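Local coordinates for protein Niban 2 (Homo sapiens, PDB 7CTP) that may help suppress apoptosis and promote melanoma cell invasion, as a myristoylated PH-domain protein of the Niban family, at residues V351-G356 with K488-E493; Q355-V360 with Y481-V486. All coordinates share one frame; numbering follows the deposited sequence.

How the contacts relate
Contacts 1 and 2 are successive rungs of one antiparallel helix pair: both join helix 342-378 to helix 464-511, and their centres lie 8 Å apart. Because the helices run in opposed senses, going forward from 351-356 to 355-360 on the first means going back from 488-493 to 481-486 on the second. The nearest CA atoms draw closer, from 9.3 Å between Thr353 and Phe491 in contact 1 to 6.9 Å between Phe357 and Ser483 in contact 2. Arg487 bonds Ser483 and touches Phe357 in contact 2, and makes a weak hydrogen bond to Ser354 of contact 1. Both contacts are buried in the helical part of the chain.

Contact 1: residues V351-G356 with K488-E493; sequences VPTSQG and KRFFRE
Thr353 meets two phenylalanine rings of the facing helix at once. Its CB sits 3.8 Å from CE1 of Phe491, in the plane of that ring and at its edge, while its methyl CG2 is equally near the same CE1. The hydroxyl comes nearest the second ring: OG1 lies 3.7 Å from CE2 of Phe490, at the edge and close to the ring plane, and CG2 also nears that ring. Ser354 adds a looser touch, its OG 4.2 Å from CZ of Phe491.

Phe490 has CG anti to its backbone N (chi1 172°), whereas CG of Phe491 stands anti to its own carbonyl carbon (chi1 -60°), which carries the far end of the ring to Thr353 from the opposite direction. Long aromatic side chains suit this place, since the axes of the two short segments, nearly antiparallel at 157°, stay 11.6 Å apart at closest. Leu346, Leu349 and Met350 pack on Phe491, and Phe428 and Ala432 of helix 422-455 on Phe490.

Both hydroxyls bond back to their own helix, Thr353 OG1 to the Leu349 carbonyl and Ser354 OG to that of Met350; Ser354 OG also has a weak hydrogen bond with Arg487 NH1. Small beta-hydroxylated residues can therefore be buried against hydrocarbon edges where helices 342-378 and 464-511 join: their polarity is met mainly one turn earlier, and between these two segments the contact is van der Waals packing.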
loop_
_atom_site.group_PDB
_atom_site.type_symbol
_atom_site.label_atom_id
_atom_site.label_comp_id
_atom_site.label_asym_id
_atom_site.label_seq_id
_atom_site.Cartn_x
_atom_site.Cartn_y
_atom_site.Cartn_z
ATOM N N VAL A 351 3.012 -17.958 -8.585
ATOM C CA VAL A 351 3.486 -19.065 -7.764
ATOM C C VAL A 351 3.492 -18.659 -6.293
ATOM O O VAL A 351 2.801 -19.308 -5.492
ATOM C CB VAL A 351 4.857 -19.560 -8.252
ATOM C CG1 VAL A 351 5.406 -20.622 -7.301
ATOM C CG2 VAL A 351 4.727 -20.123 -9.656
ATOM N N PRO A 352 4.207 -17.602 -5.879
ATOM C CA PRO A 352 4.182 -17.266 -4.449
ATOM C C PRO A 352 2.813 -16.811 -3.972
ATOM O O PRO A 352 2.409 -17.156 -2.856
ATOM C CB PRO A 352 5.229 -16.149 -4.330
ATOM C CG PRO A 352 5.268 -15.540 -5.687
ATOM C CD PRO A 352 5.079 -16.674 -6.628
ATOM N N THR A 353 2.088 -16.050 -4.798
ATOM C CA THR A 353 0.765 -15.570 -4.407
ATOM C C THR A 353 -0.174 -16.730 -4.113
ATOM O O THR A 353 -0.906 -16.715 -3.117
ATOM C CB THR A 353 0.163 -14.691 -5.506
ATOM O OG1 THR A 353 1.039 -13.591 -5.790
ATOM C CG2 THR A 353 -1.198 -14.152 -5.057
ATOM N N SER A 354 -0.188 -17.729 -4.995
ATOM C CA SER A 354 -1.083 -18.866 -4.818
ATOM C C SER A 354 -0.659 -19.721 -3.632
ATOM O O SER A 354 -1.511 -20.243 -2.903
ATOM C CB SER A 354 -1.140 -19.688 -6.101
ATOM O OG SER A 354 -1.698 -18.903 -7.148
ATOM N N GLN A 355 0.652 -19.874 -3.417
ATOM C CA GLN A 355 1.118 -20.538 -2.203
ATOM C C GLN A 355 0.621 -19.811 -0.964
ATOM O O GLN A 355 0.217 -20.445 0.018
ATOM C CB GLN A 355 2.643 -20.626 -2.200
ATOM C CG GLN A 355 3.197 -21.617 -3.201
ATOM C CD GLN A 355 4.706 -21.597 -3.264
ATOM O OE1 GLN A 355 5.347 -20.700 -2.725
ATOM N NE2 GLN A 355 5.281 -22.588 -3.931
ATOM N N GLY A 356 0.634 -18.478 -0.992
ATOM C CA GLY A 356 0.199 -17.721 0.169
ATOM C C GLY A 356 -1.280 -17.891 0.463
ATOM O O GLY A 356 -1.682 -18.053 1.618
ATOM N N LYS A 488 -7.265 -13.622 -9.552
ATOM C CA LYS A 488 -7.330 -13.244 -10.963
ATOM C C LYS A 488 -7.314 -11.731 -11.129
ATOM O O LYS A 488 -6.639 -11.200 -12.021
ATOM C CB LYS A 488 -8.567 -13.817 -11.648
ATOM C CG LYS A 488 -8.527 -13.519 -13.166
ATOM C CD LYS A 488 -9.901 -13.259 -13.785
ATOM C CE LYS A 488 -9.797 -12.396 -15.047
ATOM N NZ LYS A 488 -9.214 -13.119 -16.222
ATOM N N ARG A 489 -8.078 -11.027 -10.290
ATOM C CA ARG A 489 -8.095 -9.566 -10.327
ATOM C C ARG A 489 -6.720 -8.999 -10.000
ATOM O O ARG A 489 -6.266 -8.030 -10.625
ATOM C CB ARG A 489 -9.141 -9.034 -9.349
ATOM C CG ARG A 489 -9.382 -7.521 -9.400
ATOM C CD ARG A 489 -10.302 -7.099 -8.248
ATOM N NE ARG A 489 -11.264 -8.150 -7.908
ATOM C CZ ARG A 489 -11.650 -8.459 -6.669
ATOM N NH1 ARG A 489 -11.161 -7.799 -5.623
ATOM N NH2 ARG A 489 -12.532 -9.432 -6.476
ATOM N N PHE A 490 -6.042 -9.608 -9.027
ATOM C CA PHE A 490 -4.726 -9.140 -8.612
ATOM C C PHE A 490 -3.703 -9.331 -9.723
ATOM O O PHE A 490 -2.901 -8.432 -10.007
ATOM C CB PHE A 490 -4.311 -9.880 -7.342
ATOM C CG PHE A 490 -2.893 -9.626 -6.907
ATOM C CD1 PHE A 490 -2.498 -8.375 -6.452
ATOM C CD2 PHE A 490 -1.959 -10.646 -6.942
ATOM C CE1 PHE A 490 -1.186 -8.157 -6.044
ATOM C CE2 PHE A 490 -0.654 -10.431 -6.534
ATOM C CZ PHE A 490 -0.269 -9.181 -6.086
ATOM N N PHE A 491 -3.728 -10.495 -10.381
ATOM C CA PHE A 491 -2.782 -10.753 -11.463
ATOM C C PHE A 491 -3.032 -9.825 -12.645
ATOM O O PHE A 491 -2.084 -9.337 -13.270
ATOM C CB PHE A 491 -2.867 -12.210 -11.921
ATOM C CG PHE A 491 -2.559 -13.212 -10.846
ATOM C CD1 PHE A 491 -1.656 -12.933 -9.836
ATOM C CD2 PHE A 491 -3.188 -14.446 -10.853
ATOM C CE1 PHE A 491 -1.386 -13.874 -8.850
ATOM C CE2 PHE A 491 -2.923 -15.381 -9.881
ATOM C CZ PHE A 491 -2.022 -15.104 -8.878
ATOM N N ARG A 492 -4.308 -9.597 -12.977
ATOM C CA ARG A 492 -4.661 -8.688 -14.062
ATOM C C ARG A 492 -4.192 -7.274 -13.751
ATOM O O ARG A 492 -3.563 -6.618 -14.590
ATOM C CB ARG A 492 -6.177 -8.736 -14.286
ATOM C CG ARG A 492 -6.791 -7.582 -15.086
ATOM C CD ARG A 492 -8.252 -7.391 -14.662
ATOM N NE ARG A 492 -8.985 -6.442 -15.494
ATOM C CZ ARG A 492 -8.989 -5.123 -15.317
ATOM N NH1 ARG A 492 -9.695 -4.344 -16.128
ATOM N NH2 ARG A 492 -8.285 -4.580 -14.331
ATOM N N GLU A 493 -4.483 -6.801 -12.536
ATOM C CA GLU A 493 -4.054 -5.475 -12.104
ATOM C C GLU A 493 -2.540 -5.333 -12.176
ATOM O O GLU A 493 -2.029 -4.334 -12.694
ATOM C CB GLU A 493 -4.554 -5.197 -10.683
ATOM C CG GLU A 493 -3.947 -3.937 -10.069
ATOM C CD GLU A 493 -4.322 -3.700 -8.611
ATOM O OE1 GLU A 493 -5.120 -2.767 -8.359
ATOM O OE2 GLU A 493 -3.798 -4.415 -7.722
#

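Contact 2: residues Q355-V360 with Y481-V486; sequences QGFTEV and YDSSSV
Among residues 355-360, Phe357 alone touches the 481-486 segment, lying against Ser483 and Val486, which stand three residues apart and so roughly on one face of helix 464-511. The contact joins that helix to helix 342-378 in the helical part of the chain.

The apolar part joins ring and valine. CG1 of Val486 approaches the outer end of the ring, 3.9 Å from CZ of Phe357 and 4.0 Å from CE2 of the same residue. This methyl, anti to the backbone N (chi1 168°), is the branch that does the touching, and the two side chains cross at about a right angle. His435 of helix 422-455 also packs on Phe357, and Gln439 on Val486, so a third helix borders the pair.

The inner end of the ring has a polar neighbour instead. Ser483 OG comes within 3.5 Å of CD2 of Phe357 and 3.8 Å of CB of that phenylalanine, an oblique approach to the ring without a hydrogen bond between the two. A side chain as short as serine suits this close passage, where the CA atoms of Phe357 and Ser483 are 6.9 Å apart.

The hydrogen bonds go to partners outside the two segments. Ser483 OG pairs with NE of Arg487, one turn on, and the Arg487 side chain itself touches Phe357. Tyr479 gives a further tie between the two helices through its OH, bonded to the carbonyl oxygen of Phe357.

The chemistry thus divides the work: one aromatic ring spans the two helices and packs by dispersion, and the buried serine oxygen, already engaged by arginine, can border it at little polar cost.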
loop_
_atom_site.group_PDB
_atom_site.type_symbol
_atom_site.label_atom_id
_atom_site.label_comp_id
_atom_site.label_asym_id
_atom_site.label_seq_id
_atom_site.Cartn_x
_atom_site.Cartn_y
_atom_site.Cartn_z
ATOM N N GLN A 355 0.652 -19.874 -3.417
ATOM C CA GLN A 355 1.118 -20.538 -2.203
ATOM C C GLN A 355 0.621 -19.811 -0.964
ATOM O O GLN A 355 0.217 -20.445 0.018
ATOM C CB GLN A 355 2.643 -20.626 -2.200
ATOM C CG GLN A 355 3.197 -21.617 -3.201
ATOM C CD GLN A 355 4.706 -21.597 -3.264
ATOM O OE1 GLN A 355 5.347 -20.700 -2.725
ATOM N NE2 GLN A 355 5.281 -22.588 -3.931
ATOM N N GLY A 356 0.634 -18.478 -0.992
ATOM C CA GLY A 356 0.199 -17.721 0.169
ATOM C C GLY A 356 -1.280 -17.891 0.463
ATOM O O GLY A 356 -1.682 -18.053 1.618
ATOM N N PHE A 357 -2.111 -17.858 -0.581
ATOM C CA PHE A 357 -3.548 -18.029 -0.375
ATOM C C PHE A 357 -3.866 -19.443 0.094
ATOM O O PHE A 357 -4.752 -19.643 0.934
ATOM C CB PHE A 357 -4.307 -17.698 -1.659
ATOM C CG PHE A 357 -4.583 -16.222 -1.852
ATOM C CD1 PHE A 357 -3.560 -15.348 -2.185
ATOM C CD2 PHE A 357 -5.865 -15.718 -1.708
ATOM C CE1 PHE A 357 -3.806 -14.000 -2.362
ATOM C CE2 PHE A 357 -6.120 -14.363 -1.886
ATOM C CZ PHE A 357 -5.088 -13.507 -2.216
ATOM N N THR A 358 -3.142 -20.436 -0.426
ATOM C CA THR A 358 -3.307 -21.801 0.063
ATOM C C THR A 358 -2.872 -21.931 1.522
ATOM O O THR A 358 -3.527 -22.625 2.311
ATOM C CB THR A 358 -2.535 -22.769 -0.830
ATOM O OG1 THR A 358 -3.124 -22.763 -2.135
ATOM C CG2 THR A 358 -2.585 -24.185 -0.259
ATOM N N GLU A 359 -1.788 -21.251 1.908
ATOM C CA GLU A 359 -1.357 -21.283 3.302
ATOM C C GLU A 359 -2.394 -20.643 4.222
ATOM O O GLU A 359 -2.636 -21.139 5.327
ATOM C CB GLU A 359 0.007 -20.606 3.449
ATOM C CG GLU A 359 0.581 -20.622 4.876
ATOM C CD GLU A 359 1.061 -22.004 5.336
ATOM O OE1 GLU A 359 1.396 -22.134 6.530
ATOM O OE2 GLU A 359 1.111 -22.942 4.515
ATOM N N VAL A 360 -3.029 -19.547 3.783
ATOM C CA VAL A 360 -4.128 -18.971 4.558
ATOM C C VAL A 360 -5.215 -20.017 4.791
ATOM O O VAL A 360 -5.724 -20.176 5.906
ATOM C CB VAL A 360 -4.697 -17.734 3.843
ATOM C CG1 VAL A 360 -6.025 -17.316 4.495
ATOM C CG2 VAL A 360 -3.675 -16.600 3.886
ATOM N N TYR A 481 -13.654 -20.169 -3.918
ATOM C CA TYR A 481 -14.203 -19.329 -4.976
ATOM C C TYR A 481 -13.641 -17.915 -4.899
ATOM O O TYR A 481 -13.165 -17.368 -5.901
ATOM C CB TYR A 481 -15.729 -19.311 -4.887
ATOM C CG TYR A 481 -16.423 -18.619 -6.049
ATOM C CD1 TYR A 481 -16.549 -17.233 -6.093
ATOM C CD2 TYR A 481 -16.967 -19.355 -7.094
ATOM C CE1 TYR A 481 -17.194 -16.605 -7.138
ATOM C CE2 TYR A 481 -17.612 -18.732 -8.148
ATOM C CZ TYR A 481 -17.723 -17.357 -8.164
ATOM O OH TYR A 481 -18.367 -16.725 -9.211
ATOM N N ASP A 482 -13.679 -17.311 -3.710
ATOM C CA ASP A 482 -13.234 -15.927 -3.562
ATOM C C ASP A 482 -11.737 -15.797 -3.800
ATOM O O ASP A 482 -11.278 -14.799 -4.363
ATOM C CB ASP A 482 -13.583 -15.405 -2.176
ATOM C CG ASP A 482 -15.020 -14.968 -2.065
ATOM O OD1 ASP A 482 -15.760 -15.065 -3.068
ATOM O OD2 ASP A 482 -15.395 -14.528 -0.965
ATOM N N SER A 483 -10.964 -16.795 -3.367
ATOM C CA SER A 483 -9.518 -16.766 -3.573
ATOM C C SER A 483 -9.181 -16.682 -5.057
ATOM O O SER A 483 -8.288 -15.929 -5.466
ATOM C CB SER A 483 -8.876 -18.001 -2.936
ATOM O OG SER A 483 -7.580 -18.242 -3.461
ATOM N N SER A 484 -9.890 -17.455 -5.881
ATOM C CA SER A 484 -9.648 -17.421 -7.319
ATOM C C SER A 484 -10.085 -16.088 -7.920
ATOM O O SER A 484 -9.401 -15.542 -8.794
ATOM C CB SER A 484 -10.368 -18.585 -7.998
ATOM O OG SER A 484 -10.472 -18.355 -9.393
ATOM N N SER A 485 -11.220 -15.551 -7.461
ATOM C CA SER A 485 -11.662 -14.233 -7.911
ATOM C C SER A 485 -10.631 -13.169 -7.561
ATOM O O SER A 485 -10.231 -12.367 -8.415
ATOM C CB SER A 485 -13.011 -13.882 -7.284
ATOM O OG SER A 485 -14.024 -14.746 -7.767
ATOM N N VAL A 486 -10.180 -13.169 -6.306
ATOM C CA VAL A 486 -9.256 -12.143 -5.835
ATOM C C VAL A 486 -7.920 -12.266 -6.548
ATOM O O VAL A 486 -7.337 -11.262 -6.975
ATOM C CB VAL A 486 -9.104 -12.229 -4.305
ATOM C CG1 VAL A 486 -7.924 -11.362 -3.829
ATOM C CG2 VAL A 486 -10.396 -11.793 -3.622
#